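Long-range contacts in bacteriophage virulence determinant (Salmonella enterica subsp. enterica serovar Typhimurium str. 14028S, PDB 6GGR), which is a zinc metalloprotease effector that binds the host transcription factor p65 and probably cleaves it, thereby deactivating NF-kappa B: residues B[21-26]-B[186-190]; B[161-166]-B[191-195]; B[107-113]-B[130-136]; B[116-120]-B[170-176]. All blocks are in the same frame, centred on the assembly; numbering follows the deposited sequence.

Contact 1. Residues B[21-26]-B[186-190]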
loop_
_atom_site.group_PDB
_atom_site.type_symbol
_atom_site.label_atom_id
_atom_site.label_comp_id
_atom_site.label_asym_id
_atom_site.label_seq_id
_atom_site.Cartn_x
_atom_site.Cartn_y
_atom_site.Cartn_z
ATOM N N ASN B 21 -3.652 -0.956 26.148
ATOM C CA ASN B 21 -3.781 -1.889 25.036
ATOM C C ASN B 21 -2.525 -1.831 24.179
ATOM O O ASN B 21 -2.571 -1.357 23.034
ATOM C CB ASN B 21 -5.006 -1.593 24.173
ATOM C CG ASN B 21 -5.151 -2.577 23.023
ATOM O OD1 ASN B 21 -4.570 -3.664 23.047
ATOM N ND2 ASN B 21 -5.916 -2.196 22.005
ATOM N N PRO B 22 -1.390 -2.290 24.691
ATOM C CA PRO B 22 -0.201 -2.415 23.851
ATOM C C PRO B 22 -0.320 -3.626 22.942
ATOM O O PRO B 22 -1.091 -4.555 23.191
ATOM C CB PRO B 22 0.928 -2.598 24.870
ATOM C CG PRO B 22 0.271 -3.329 25.982
ATOM C CD PRO B 22 -1.165 -2.841 26.035
ATOM N N SER B 23 0.460 -3.603 21.870
ATOM C CA SER B 23 0.519 -4.767 21.002
ATOM C C SER B 23 0.994 -5.966 21.807
ATOM O O SER B 23 1.951 -5.872 22.579
ATOM C CB SER B 23 1.457 -4.511 19.822
ATOM O OG SER B 23 1.678 -5.699 19.084
ATOM N N GLN B 24 0.323 -7.101 21.631
ATOM C CA GLN B 24 0.736 -8.329 22.298
ATOM C C GLN B 24 1.724 -9.147 21.474
ATOM O O GLN B 24 2.419 -10.002 22.036
ATOM C CB GLN B 24 -0.490 -9.187 22.634
ATOM C CG GLN B 24 -1.412 -8.572 23.686
ATOM C CD GLN B 24 -0.740 -8.415 25.041
ATOM O OE1 GLN B 24 0.100 -9.229 25.430
ATOM N NE2 GLN B 24 -1.105 -7.362 25.765
ATOM N N LEU B 25 1.823 -8.886 20.167
ATOM C CA LEU B 25 2.766 -9.610 19.321
ATOM C C LEU B 25 4.179 -9.049 19.437
ATOM O O LEU B 25 5.152 -9.811 19.453
ATOM C CB LEU B 25 2.299 -9.563 17.868
ATOM C CG LEU B 25 1.063 -10.404 17.547
ATOM C CD1 LEU B 25 0.430 -9.938 16.249
ATOM C CD2 LEU B 25 1.432 -11.874 17.460
ATOM N N ARG B 26 4.313 -7.722 19.492
ATOM C CA ARG B 26 5.612 -7.114 19.761
ATOM C C ARG B 26 6.136 -7.551 21.122
ATOM O O ARG B 26 7.300 -7.946 21.254
ATOM C CB ARG B 26 5.497 -5.587 19.687
ATOM C CG ARG B 26 6.576 -4.827 20.447
ATOM C CD ARG B 26 6.444 -3.319 20.278
ATOM N NE ARG B 26 5.344 -2.772 21.070
ATOM C CZ ARG B 26 5.417 -2.495 22.369
ATOM N NH1 ARG B 26 6.540 -2.716 23.039
ATOM N NH2 ARG B 26 4.362 -1.997 23.004
ATOM N N PRO B 186 2.272 -4.906 15.530
ATOM C CA PRO B 186 3.636 -4.871 16.083
ATOM C C PRO B 186 4.594 -3.966 15.323
ATOM O O PRO B 186 5.493 -3.380 15.939
ATOM C CB PRO B 186 4.077 -6.339 16.003
ATOM C CG PRO B 186 3.287 -6.903 14.874
ATOM C CD PRO B 186 1.957 -6.202 14.907
ATOM N N VAL B 187 4.448 -3.845 14.003
ATOM C CA VAL B 187 5.413 -3.078 13.220
ATOM C C VAL B 187 5.249 -1.586 13.474
ATOM O O VAL B 187 6.237 -0.850 13.589
ATOM C CB VAL B 187 5.270 -3.425 11.727
ATOM C CG1 VAL B 187 6.157 -2.528 10.864
ATOM C CG2 VAL B 187 5.628 -4.881 11.513
ATOM N N VAL B 188 4.005 -1.113 13.547
ATOM C CA VAL B 188 3.763 0.291 13.862
ATOM C C VAL B 188 4.332 0.625 15.236
ATOM O O VAL B 188 5.036 1.626 15.410
ATOM C CB VAL B 188 2.259 0.606 13.777
ATOM C CG1 VAL B 188 1.960 1.996 14.337
ATOM C CG2 VAL B 188 1.776 0.502 12.327
ATOM N N GLU B 189 4.045 -0.212 16.233
ATOM C CA GLU B 189 4.492 0.093 17.587
ATOM C C GLU B 189 6.013 0.127 17.659
ATOM O O GLU B 189 6.596 1.063 18.220
ATOM C CB GLU B 189 3.909 -0.915 18.580
ATOM C CG GLU B 189 2.388 -0.833 18.683
ATOM C CD GLU B 189 1.856 -1.180 20.059
ATOM O OE1 GLU B 189 2.641 -1.653 20.907
ATOM O OE2 GLU B 189 0.643 -0.979 20.290
ATOM N N TYR B 190 6.674 -0.879 17.082
ATOM C CA TYR B 190 8.131 -0.853 16.974
ATOM C C TYR B 190 8.605 0.423 16.293
ATOM O O TYR B 190 9.517 1.101 16.778
ATOM C CB TYR B 190 8.625 -2.073 16.189
ATOM C CG TYR B 190 8.918 -3.309 17.008
ATOM C CD1 TYR B 190 9.623 -3.233 18.204
ATOM C CD2 TYR B 190 8.506 -4.561 16.572
ATOM C CE1 TYR B 190 9.900 -4.369 18.944
ATOM C CE2 TYR B 190 8.774 -5.701 17.307
ATOM C CZ TYR B 190 9.472 -5.600 18.490
ATOM O OH TYR B 190 9.741 -6.735 19.220
#
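A buried, largely polar contact joins the start of helix 24-30 to the first turn of helix 186-197, covering 354 Å² in total. Glu-189 carries the acidic side: Arg-26 NE and NH2 both donate to Glu-189 OE1, at 2.9 and 2.7 Å, forming a salt bridge. Ser-23 N donates to Glu-189 OE1 at 3.1 Å, with a weaker bond of the same length to OE2. Each charge has a second partner, Asp-14 for Arg-26 and Arg-184 for Glu-189. The aliphatic part of Arg-26 lies on Tyr-190, its CG 3.8 Å from the ring centroid and 20° off the normal, a CH-pi contact. Pro-186 CG is 4.1 Å from Leu-25 CB. Ser-23 is the N-cap of helix 24-30; its OG accepts a weak bond from Arg-26 N at 3.3 Å and also bonds Glu-179. The arrangement is a serine-capped helix start salt-bridged to a second helix start, whose Pro-186 side chain lies about 6 Å from that of Asp-177, a zinc-binding residue (no metal bound here).

Contact 2. Residues B[161-166]-B[191-195]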
loop_
_atom_site.group_PDB
_atom_site.type_symbol
_atom_site.label_atom_id
_atom_site.label_comp_id
_atom_site.label_asym_id
_atom_site.label_seq_id
_atom_site.Cartn_x
_atom_site.Cartn_y
_atom_site.Cartn_z
ATOM N N THR B 161 12.155 8.536 6.821
ATOM C CA THR B 161 12.620 7.787 7.984
ATOM C C THR B 161 11.571 6.780 8.438
ATOM O O THR B 161 11.855 5.581 8.549
ATOM C CB THR B 161 12.981 8.746 9.115
ATOM O OG1 THR B 161 13.935 9.702 8.637
ATOM C CG2 THR B 161 13.583 7.982 10.297
ATOM N N ARG B 162 10.342 7.245 8.686
ATOM C CA ARG B 162 9.288 6.340 9.136
ATOM C C ARG B 162 9.043 5.231 8.121
ATOM O O ARG B 162 8.927 4.057 8.488
ATOM C CB ARG B 162 7.993 7.110 9.402
ATOM C CG ARG B 162 6.874 6.229 9.956
ATOM C CD ARG B 162 5.661 7.033 10.426
ATOM N NE ARG B 162 5.902 7.759 11.675
ATOM C CZ ARG B 162 5.787 7.232 12.894
ATOM N NH1 ARG B 162 5.440 5.964 13.054
ATOM N NH2 ARG B 162 6.020 7.975 13.967
ATOM N N SER B 163 8.956 5.580 6.837
ATOM C CA SER B 163 8.666 4.571 5.822
ATOM C C SER B 163 9.783 3.538 5.743
ATOM O O SER B 163 9.526 2.331 5.666
ATOM C CB SER B 163 8.456 5.237 4.464
ATOM O OG SER B 163 7.455 6.235 4.531
ATOM N N PHE B 164 11.036 3.998 5.755
ATOM C CA PHE B 164 12.169 3.079 5.697
ATOM C C PHE B 164 12.195 2.164 6.914
ATOM O O PHE B 164 12.360 0.945 6.787
ATOM C CB PHE B 164 13.472 3.871 5.586
ATOM C CG PHE B 164 13.855 4.220 4.173
ATOM C CD1 PHE B 164 12.953 4.837 3.322
ATOM C CD2 PHE B 164 15.129 3.946 3.703
ATOM C CE1 PHE B 164 13.309 5.157 2.029
ATOM C CE2 PHE B 164 15.493 4.268 2.414
ATOM C CZ PHE B 164 14.583 4.876 1.574
ATOM N N ILE B 165 12.034 2.736 8.107
ATOM C CA ILE B 165 12.084 1.935 9.330
ATOM C C ILE B 165 10.917 0.957 9.375
ATOM O O ILE B 165 11.072 -0.199 9.786
ATOM C CB ILE B 165 12.100 2.855 10.564
ATOM C CG1 ILE B 165 13.387 3.691 10.598
ATOM C CG2 ILE B 165 11.941 2.046 11.855
ATOM C CD1 ILE B 165 14.672 2.878 10.646
ATOM N N HIS B 166 9.735 1.403 8.955
ATOM C CA HIS B 166 8.574 0.518 8.940
ATOM C C HIS B 166 8.838 -0.717 8.088
ATOM O O HIS B 166 8.573 -1.847 8.513
ATOM C CB HIS B 166 7.350 1.276 8.428
ATOM C CG HIS B 166 6.081 0.483 8.490
ATOM N ND1 HIS B 166 5.110 0.705 9.442
ATOM C CD2 HIS B 166 5.631 -0.540 7.725
ATOM C CE1 HIS B 166 4.111 -0.139 9.254
ATOM N NE2 HIS B 166 4.402 -0.907 8.219
ATOM N N THR B 191 7.998 0.758 15.151
ATOM C CA THR B 191 8.419 1.941 14.411
ATOM C C THR B 191 8.240 3.200 15.250
ATOM O O THR B 191 9.134 4.054 15.293
ATOM C CB THR B 191 7.642 2.036 13.094
ATOM O OG1 THR B 191 7.885 0.857 12.313
ATOM C CG2 THR B 191 8.071 3.249 12.287
ATOM N N ASN B 192 7.104 3.326 15.945
ATOM C CA ASN B 192 6.894 4.483 16.813
ATOM C C ASN B 192 8.008 4.607 17.846
ATOM O O ASN B 192 8.535 5.700 18.082
ATOM C CB ASN B 192 5.542 4.384 17.518
ATOM C CG ASN B 192 4.368 4.677 16.597
ATOM O OD1 ASN B 192 4.531 5.203 15.497
ATOM N ND2 ASN B 192 3.169 4.354 17.063
ATOM N N ILE B 193 8.364 3.493 18.490
ATOM C CA ILE B 193 9.343 3.524 19.574
ATOM C C ILE B 193 10.730 3.852 19.036
ATOM O O ILE B 193 11.465 4.661 19.615
ATOM C CB ILE B 193 9.346 2.182 20.323
ATOM C CG1 ILE B 193 7.979 1.932 20.963
ATOM C CG2 ILE B 193 10.453 2.163 21.386
ATOM C CD1 ILE B 193 7.777 0.507 21.448
ATOM N N ILE B 194 11.119 3.201 17.939
ATOM C CA ILE B 194 12.435 3.429 17.350
ATOM C C ILE B 194 12.597 4.896 16.974
ATOM O O ILE B 194 13.609 5.533 17.294
ATOM C CB ILE B 194 12.632 2.505 16.136
ATOM C CG1 ILE B 194 12.669 1.048 16.595
ATOM C CG2 ILE B 194 13.914 2.857 15.377
ATOM C CD1 ILE B 194 12.550 0.046 15.464
ATOM N N LEU B 195 11.597 5.458 16.293
ATOM C CA LEU B 195 11.690 6.844 15.845
ATOM C C LEU B 195 11.818 7.802 17.023
ATOM O O LEU B 195 12.610 8.751 16.975
ATOM C CB LEU B 195 10.471 7.203 14.996
ATOM C CG LEU B 195 10.666 7.089 13.479
ATOM C CD1 LEU B 195 11.036 5.676 13.080
ATOM C CD2 LEU B 195 9.412 7.539 12.753
HETATM O O HOH W 1 7.029 7.861 16.850
#
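Arg-162, Leu-195 and Thr-191 contribute most of the 372 Å² buried where helix 160-173 meets helix 186-197; the short axes approach to 9.9 Å with 124° between their N-to-C directions. Arg-162 (82 Å²) leaves its helix sideways, but its guanidinium reaches the other segment, where NH1 donates to Asn-192 OD1 at 2.7 Å and 155°. A water extends this link, donating to Asn-192 O at 2.9 Å and accepting a weak bond from Arg-162 NH2 at 3.1 Å. Tyr-149 adds a cation-pi contact to the same guanidinium. Leu-195 (77 Å²) bridges the polar and apolar parts: its CD2 lies over a face of the Arg-162 guanidinium, 3.6 Å from NH2, while its CD1 is 3.9 Å from Ile-165 CB. Thr-191 (67 Å²) sits at the closest point of the backbones, with CA atoms of His-166 and Thr-191 5.7 Å apart. Its CG2 meets Ile-165 CG2 at 4.1 Å; its OG1, hydrogen-bonded to Val-187 O, lies 3.5 Å from His-166 CA. Helix 186-197 backs the helix bearing the zinc-binding residues His-166 and His-170, metal-free in this chain; their spacing matches the HExxH motif of zincins, consistent with that family, though a glutamine follows His-166 where the motif has glutamate.

Contact 3. Residues B[107-113]-B[130-136]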
loop_
_atom_site.group_PDB
_atom_site.type_symbol
_atom_site.label_atom_id
_atom_site.label_comp_id
_atom_site.label_asym_id
_atom_site.label_seq_id
_atom_site.Cartn_x
_atom_site.Cartn_y
_atom_site.Cartn_z
ATOM N N TRP B 107 18.419 -9.568 1.827
ATOM C CA TRP B 107 17.169 -9.156 1.131
ATOM C C TRP B 107 17.503 -8.431 -0.137
ATOM O O TRP B 107 18.543 -7.836 -0.254
ATOM C CB TRP B 107 16.258 -8.250 2.026
ATOM C CG TRP B 107 15.755 -8.907 3.259
ATOM C CD1 TRP B 107 16.465 -9.236 4.335
ATOM C CD2 TRP B 107 14.412 -9.277 3.543
ATOM N NE1 TRP B 107 15.677 -9.806 5.262
ATOM C CE2 TRP B 107 14.401 -9.843 4.798
ATOM C CE3 TRP B 107 13.219 -9.182 2.836
ATOM C CZ2 TRP B 107 13.263 -10.315 5.370
ATOM C CZ3 TRP B 107 12.106 -9.652 3.393
ATOM C CH2 TRP B 107 12.118 -10.212 4.642
ATOM N N LEU B 108 16.611 -8.563 -1.111
ATOM C CA LEU B 108 16.715 -7.758 -2.321
ATOM C C LEU B 108 16.130 -6.376 -2.073
ATOM O O LEU B 108 15.061 -6.240 -1.469
ATOM C CB LEU B 108 15.977 -8.434 -3.477
ATOM C CG LEU B 108 16.593 -9.711 -4.056
ATOM C CD1 LEU B 108 15.652 -10.355 -5.067
ATOM C CD2 LEU B 108 17.937 -9.409 -4.699
ATOM N N LEU B 109 16.835 -5.347 -2.532
ATOM C CA LEU B 109 16.354 -3.974 -2.409
ATOM C C LEU B 109 15.610 -3.607 -3.689
ATOM O O LEU B 109 16.225 -3.392 -4.737
ATOM C CB LEU B 109 17.512 -3.020 -2.138
ATOM C CG LEU B 109 17.134 -1.537 -2.076
ATOM C CD1 LEU B 109 16.099 -1.286 -0.990
ATOM C CD2 LEU B 109 18.361 -0.669 -1.852
ATOM N N GLY B 110 14.281 -3.548 -3.610
ATOM C CA GLY B 110 13.478 -3.103 -4.734
ATOM C C GLY B 110 13.420 -1.591 -4.819
ATOM O O GLY B 110 12.360 -0.989 -4.616
ATOM N N ALA B 111 14.559 -0.970 -5.116
ATOM C CA ALA B 111 14.658 0.483 -5.077
ATOM C C ALA B 111 13.729 1.122 -6.103
ATOM O O ALA B 111 13.595 0.642 -7.232
ATOM C CB ALA B 111 16.099 0.924 -5.335
ATOM N N GLY B 112 13.097 2.224 -5.704
ATOM C CA GLY B 112 12.175 2.923 -6.570
ATOM C C GLY B 112 10.814 2.281 -6.702
ATOM O O GLY B 112 10.005 2.745 -7.513
ATOM N N GLU B 113 10.532 1.236 -5.933
ATOM C CA GLU B 113 9.254 0.542 -5.983
ATOM C C GLU B 113 8.396 0.924 -4.782
ATOM O O GLU B 113 8.867 1.509 -3.802
ATOM C CB GLU B 113 9.471 -0.973 -6.027
ATOM C CG GLU B 113 10.372 -1.429 -7.164
ATOM C CD GLU B 113 9.785 -1.122 -8.527
ATOM O OE1 GLU B 113 8.544 -1.157 -8.663
ATOM O OE2 GLU B 113 10.566 -0.840 -9.461
ATOM N N ARG B 130 12.179 -16.095 -2.136
ATOM C CA ARG B 130 12.705 -14.797 -2.547
ATOM C C ARG B 130 12.255 -13.695 -1.582
ATOM O O ARG B 130 11.062 -13.529 -1.324
ATOM C CB ARG B 130 12.260 -14.482 -3.974
ATOM C CG ARG B 130 13.223 -13.596 -4.756
ATOM C CD ARG B 130 12.845 -13.548 -6.242
ATOM N NE ARG B 130 13.677 -12.613 -7.003
ATOM C CZ ARG B 130 13.360 -11.347 -7.258
ATOM N NH1 ARG B 130 12.221 -10.830 -6.821
ATOM N NH2 ARG B 130 14.188 -10.589 -7.955
ATOM N N LYS B 131 13.224 -12.958 -1.047
ATOM C CA LYS B 131 12.996 -11.933 -0.036
ATOM C C LYS B 131 13.309 -10.567 -0.633
ATOM O O LYS B 131 14.399 -10.362 -1.176
ATOM C CB LYS B 131 13.876 -12.187 1.197
ATOM C CG LYS B 131 13.487 -13.417 2.023
ATOM C CD LYS B 131 14.672 -13.991 2.821
ATOM C CE LYS B 131 14.650 -13.590 4.293
ATOM N NZ LYS B 131 15.730 -14.276 5.068
ATOM N N VAL B 132 12.361 -9.634 -0.529
ATOM C CA VAL B 132 12.502 -8.310 -1.123
ATOM C C VAL B 132 12.119 -7.243 -0.110
ATOM O O VAL B 132 11.181 -7.419 0.674
ATOM C CB VAL B 132 11.637 -8.162 -2.389
ATOM C CG1 VAL B 132 11.710 -6.730 -2.919
ATOM C CG2 VAL B 132 12.077 -9.158 -3.454
ATOM N N ILE B 133 12.840 -6.124 -0.148
ATOM C CA ILE B 133 12.499 -4.911 0.586
ATOM C C ILE B 133 12.367 -3.804 -0.451
ATOM O O ILE B 133 13.359 -3.419 -1.082
ATOM C CB ILE B 133 13.556 -4.559 1.644
ATOM C CG1 ILE B 133 13.484 -5.540 2.814
ATOM C CG2 ILE B 133 13.372 -3.132 2.155
ATOM C CD1 ILE B 133 14.720 -5.539 3.690
ATOM N N ALA B 134 11.150 -3.292 -0.630
ATOM C CA ALA B 134 10.874 -2.270 -1.632
ATOM C C ALA B 134 10.876 -0.899 -0.970
ATOM O O ALA B 134 10.106 -0.653 -0.034
ATOM C CB ALA B 134 9.537 -2.533 -2.326
ATOM N N LEU B 135 11.733 -0.006 -1.464
ATOM C CA LEU B 135 11.845 1.345 -0.934
ATOM C C LEU B 135 11.948 2.328 -2.090
ATOM O O LEU B 135 12.429 1.985 -3.174
ATOM C CB LEU B 135 13.070 1.492 -0.022
ATOM C CG LEU B 135 13.177 0.496 1.135
ATOM C CD1 LEU B 135 14.555 0.568 1.772
ATOM C CD2 LEU B 135 12.096 0.747 2.177
ATOM N N ASN B 136 11.494 3.558 -1.849
ATOM C CA ASN B 136 11.595 4.620 -2.840
ATOM C C ASN B 136 11.749 5.949 -2.119
ATOM O O ASN B 136 11.489 6.063 -0.919
ATOM C CB ASN B 136 10.372 4.658 -3.760
ATOM C CG ASN B 136 9.106 5.063 -3.027
ATOM O OD1 ASN B 136 8.905 6.236 -2.711
ATOM N ND2 ASN B 136 8.246 4.090 -2.749
#
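Leu-109, Ile-133 and Leu-135 form the apolar centre on one face of the strand pair: Leu-109 CD1 is 3.7 Å from Leu-135 CD1, and Ile-133 CD1 is 3.5 Å from Trp-107 CB. Helices 64-84 and 160-173 cover this face. On the other face Leu-108 CB meets Val-132 CG2 at 4.0 Å. The strands are parallel, their short axes 4.4 Å apart at 23°, and belong to a mixed sheet in which 132-135 lies between 107-111 and the antiparallel strand 116-117. Alternating bonds set the register: Leu-108 N to Lys-131 O (2.9 Å), Ile-133 N to Leu-108 O (2.6 Å) and Gly-110 N to Ile-133 O (2.7 Å). Lys-131 CB covers the six-membered ring of Trp-107, 3.8 Å from its centroid, as a CH-pi contact. A type II turn, Gly-110 to Glu-113, lies at the C-terminal end; Gly-112 N and Glu-113 N bond weakly to Leu-135 O. Asn-136 ND2 donates to Glu-113 O, in the turn's last residue, at 2.9 Å; Asn-136 OD1 accepts from Asp-138 N.

Contact 4. Residues B[116-120]-B[170-176]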
loop_
_atom_site.group_PDB
_atom_site.type_symbol
_atom_site.label_atom_id
_atom_site.label_comp_id
_atom_site.label_asym_id
_atom_site.label_seq_id
_atom_site.Cartn_x
_atom_site.Cartn_y
_atom_site.Cartn_z
ATOM N N GLY B 116 7.257 -1.788 0.528
ATOM C CA GLY B 116 6.776 -3.104 0.895
ATOM C C GLY B 116 7.931 -4.045 1.159
ATOM O O GLY B 116 9.083 -3.775 0.799
ATOM N N THR B 117 7.599 -5.159 1.808
ATOM C CA THR B 117 8.570 -6.209 2.083
ATOM C C THR B 117 7.840 -7.540 2.123
ATOM O O THR B 117 6.709 -7.618 2.607
ATOM C CB THR B 117 9.308 -5.991 3.411
ATOM O OG1 THR B 117 8.395 -6.163 4.502
ATOM C CG2 THR B 117 9.911 -4.605 3.483
ATOM N N THR B 118 8.500 -8.580 1.626
ATOM C CA THR B 118 7.906 -9.910 1.554
ATOM C C THR B 118 8.021 -10.596 2.909
ATOM O O THR B 118 9.131 -10.854 3.388
ATOM C CB THR B 118 8.599 -10.738 0.477
ATOM O OG1 THR B 118 9.999 -10.829 0.770
ATOM C CG2 THR B 118 8.418 -10.100 -0.891
ATOM N N VAL B 119 6.877 -10.908 3.520
ATOM C CA VAL B 119 6.820 -11.499 4.851
ATOM C C VAL B 119 6.147 -12.867 4.826
ATOM O O VAL B 119 6.689 -13.848 5.344
ATOM C CB VAL B 119 6.105 -10.558 5.849
ATOM C CG1 VAL B 119 5.904 -11.237 7.204
ATOM C CG2 VAL B 119 6.905 -9.269 6.017
ATOM N N THR B 120 4.962 -12.951 4.231
ATOM C CA THR B 120 4.225 -14.209 4.187
ATOM C C THR B 120 4.925 -15.230 3.291
ATOM O O THR B 120 5.181 -14.971 2.116
ATOM C CB THR B 120 2.782 -13.999 3.687
ATOM O OG1 THR B 120 2.791 -13.188 2.504
ATOM C CG2 THR B 120 1.934 -13.328 4.758
ATOM N N HIS B 170 9.556 -4.804 9.297
ATOM C CA HIS B 170 8.942 -5.997 8.727
ATOM C C HIS B 170 9.993 -7.066 8.464
ATOM O O HIS B 170 9.807 -8.240 8.801
ATOM C CB HIS B 170 8.210 -5.654 7.427
ATOM C CG HIS B 170 6.804 -5.172 7.618
ATOM N ND1 HIS B 170 5.810 -5.964 8.153
ATOM C CD2 HIS B 170 6.217 -3.989 7.313
ATOM C CE1 HIS B 170 4.677 -5.284 8.186
ATOM N NE2 HIS B 170 4.897 -4.083 7.683
ATOM N N ALA B 171 11.119 -6.665 7.869
ATOM C CA ALA B 171 12.130 -7.617 7.428
ATOM C C ALA B 171 12.942 -8.192 8.582
ATOM O O ALA B 171 13.473 -9.302 8.462
ATOM C CB ALA B 171 13.063 -6.949 6.422
ATOM N N LEU B 172 13.055 -7.472 9.700
ATOM C CA LEU B 172 13.823 -7.963 10.838
ATOM C C LEU B 172 12.990 -8.787 11.809
ATOM O O LEU B 172 13.560 -9.571 12.579
ATOM C CB LEU B 172 14.461 -6.792 11.592
ATOM C CG LEU B 172 15.368 -5.880 10.764
ATOM C CD1 LEU B 172 15.740 -4.644 11.566
ATOM C CD2 LEU B 172 16.615 -6.630 10.310
ATOM N N THR B 173 11.662 -8.645 11.784
ATOM C CA THR B 173 10.785 -9.385 12.681
ATOM C C THR B 173 9.896 -10.398 11.975
ATOM O O THR B 173 9.330 -11.265 12.647
ATOM C CB THR B 173 9.883 -8.422 13.467
ATOM O OG1 THR B 173 9.004 -7.739 12.565
ATOM C CG2 THR B 173 10.711 -7.407 14.228
ATOM N N HIS B 174 9.759 -10.312 10.652
ATOM C CA HIS B 174 8.882 -11.186 9.874
ATOM C C HIS B 174 7.434 -11.105 10.339
ATOM O O HIS B 174 6.661 -12.044 10.130
ATOM C CB HIS B 174 9.358 -12.644 9.916
ATOM C CG HIS B 174 10.738 -12.846 9.370
ATOM N ND1 HIS B 174 11.074 -12.549 8.067
ATOM C CD2 HIS B 174 11.870 -13.304 9.956
ATOM C CE1 HIS B 174 12.353 -12.818 7.872
ATOM N NE2 HIS B 174 12.859 -13.278 9.002
ATOM N N LEU B 175 7.046 -9.995 10.958
ATOM C CA LEU B 175 5.692 -9.810 11.455
ATOM C C LEU B 175 4.887 -8.929 10.506
ATOM O O LEU B 175 5.433 -8.133 9.739
ATOM C CB LEU B 175 5.709 -9.189 12.853
ATOM C CG LEU B 175 6.514 -9.937 13.921
ATOM C CD1 LEU B 175 6.363 -9.254 15.272
ATOM C CD2 LEU B 175 6.099 -11.400 14.014
ATOM N N GLN B 176 3.574 -9.024 10.626
ATOM C CA GLN B 176 2.641 -8.269 9.809
ATOM C C GLN B 176 1.967 -7.177 10.604
ATOM O O GLN B 176 1.997 -7.134 11.795
ATOM C CB GLN B 176 1.553 -9.165 9.141
ATOM C CG GLN B 176 2.064 -10.341 8.312
ATOM C CD GLN B 176 0.908 -11.087 7.558
ATOM O OE1 GLN B 176 -0.067 -11.486 8.184
ATOM N NE2 GLN B 176 0.993 -11.222 6.238
#
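His-170 opens this segment near the end of helix 160-173, the zincin-like helix that also carries His-166, and faces the edge strand 116-117 and the loop after it. Its CB lies 3.0 Å from Thr-117 OG1, a tight approach to a hydroxyl for which the model holds no polar partner. The backbone of Thr-117 hydrogen-bonds to the p65 chain, consistent with the edge strand of zincins that lines the substrate cleft. The zinc-binding ring of His-170, without metal in this chain, bonds to Asp-177 through NE2, and its ND1 donates to Leu-175 O at 2.7 Å. Among this segment's CA atoms, that of Ala-171 is the closest to Thr-117 CA, at 6.6 Å. At His-174 the chain leaves the helix with phi of +58°; His-174 N still bonds to His-170 O at 2.8 Å, and the side chain goes to Glu-99. The turn brings His-174 O to 3.1 Å from Val-119 CG1. Val-119, from the loop after the strand, packs against the helix end and the residues after it, with 91 Å² covered and no cross-segment hydrogen bond. Leu-175 O is 4.0 Å from Val-119 CG1, and Gln-176 CG 4.1 Å from that methyl.

From the N terminus, 21-26 opens the longest loop, closed by contact 1 at 186-190; contacts 3 and 4 lie wholly within it. Segments 107-113 and 116-120 start in succession, and contact 3 closes first at 130-136, so it crosses contact 4, which closes at 170-176. Both reach the same sheet: Gly-116 O is 2.6 Å from Ala-134 N, probably a hydrogen bond. Contact 2 begins at 161-166, after contact 3 has closed, and crosses contact 4 along helix 160-173. It ends at 191-195, beyond 186-190, and so crosses contact 1 on helix 186-197. Sheet, zinc-ligand helix, C-terminal helix and N-terminal region are thereby joined in turn.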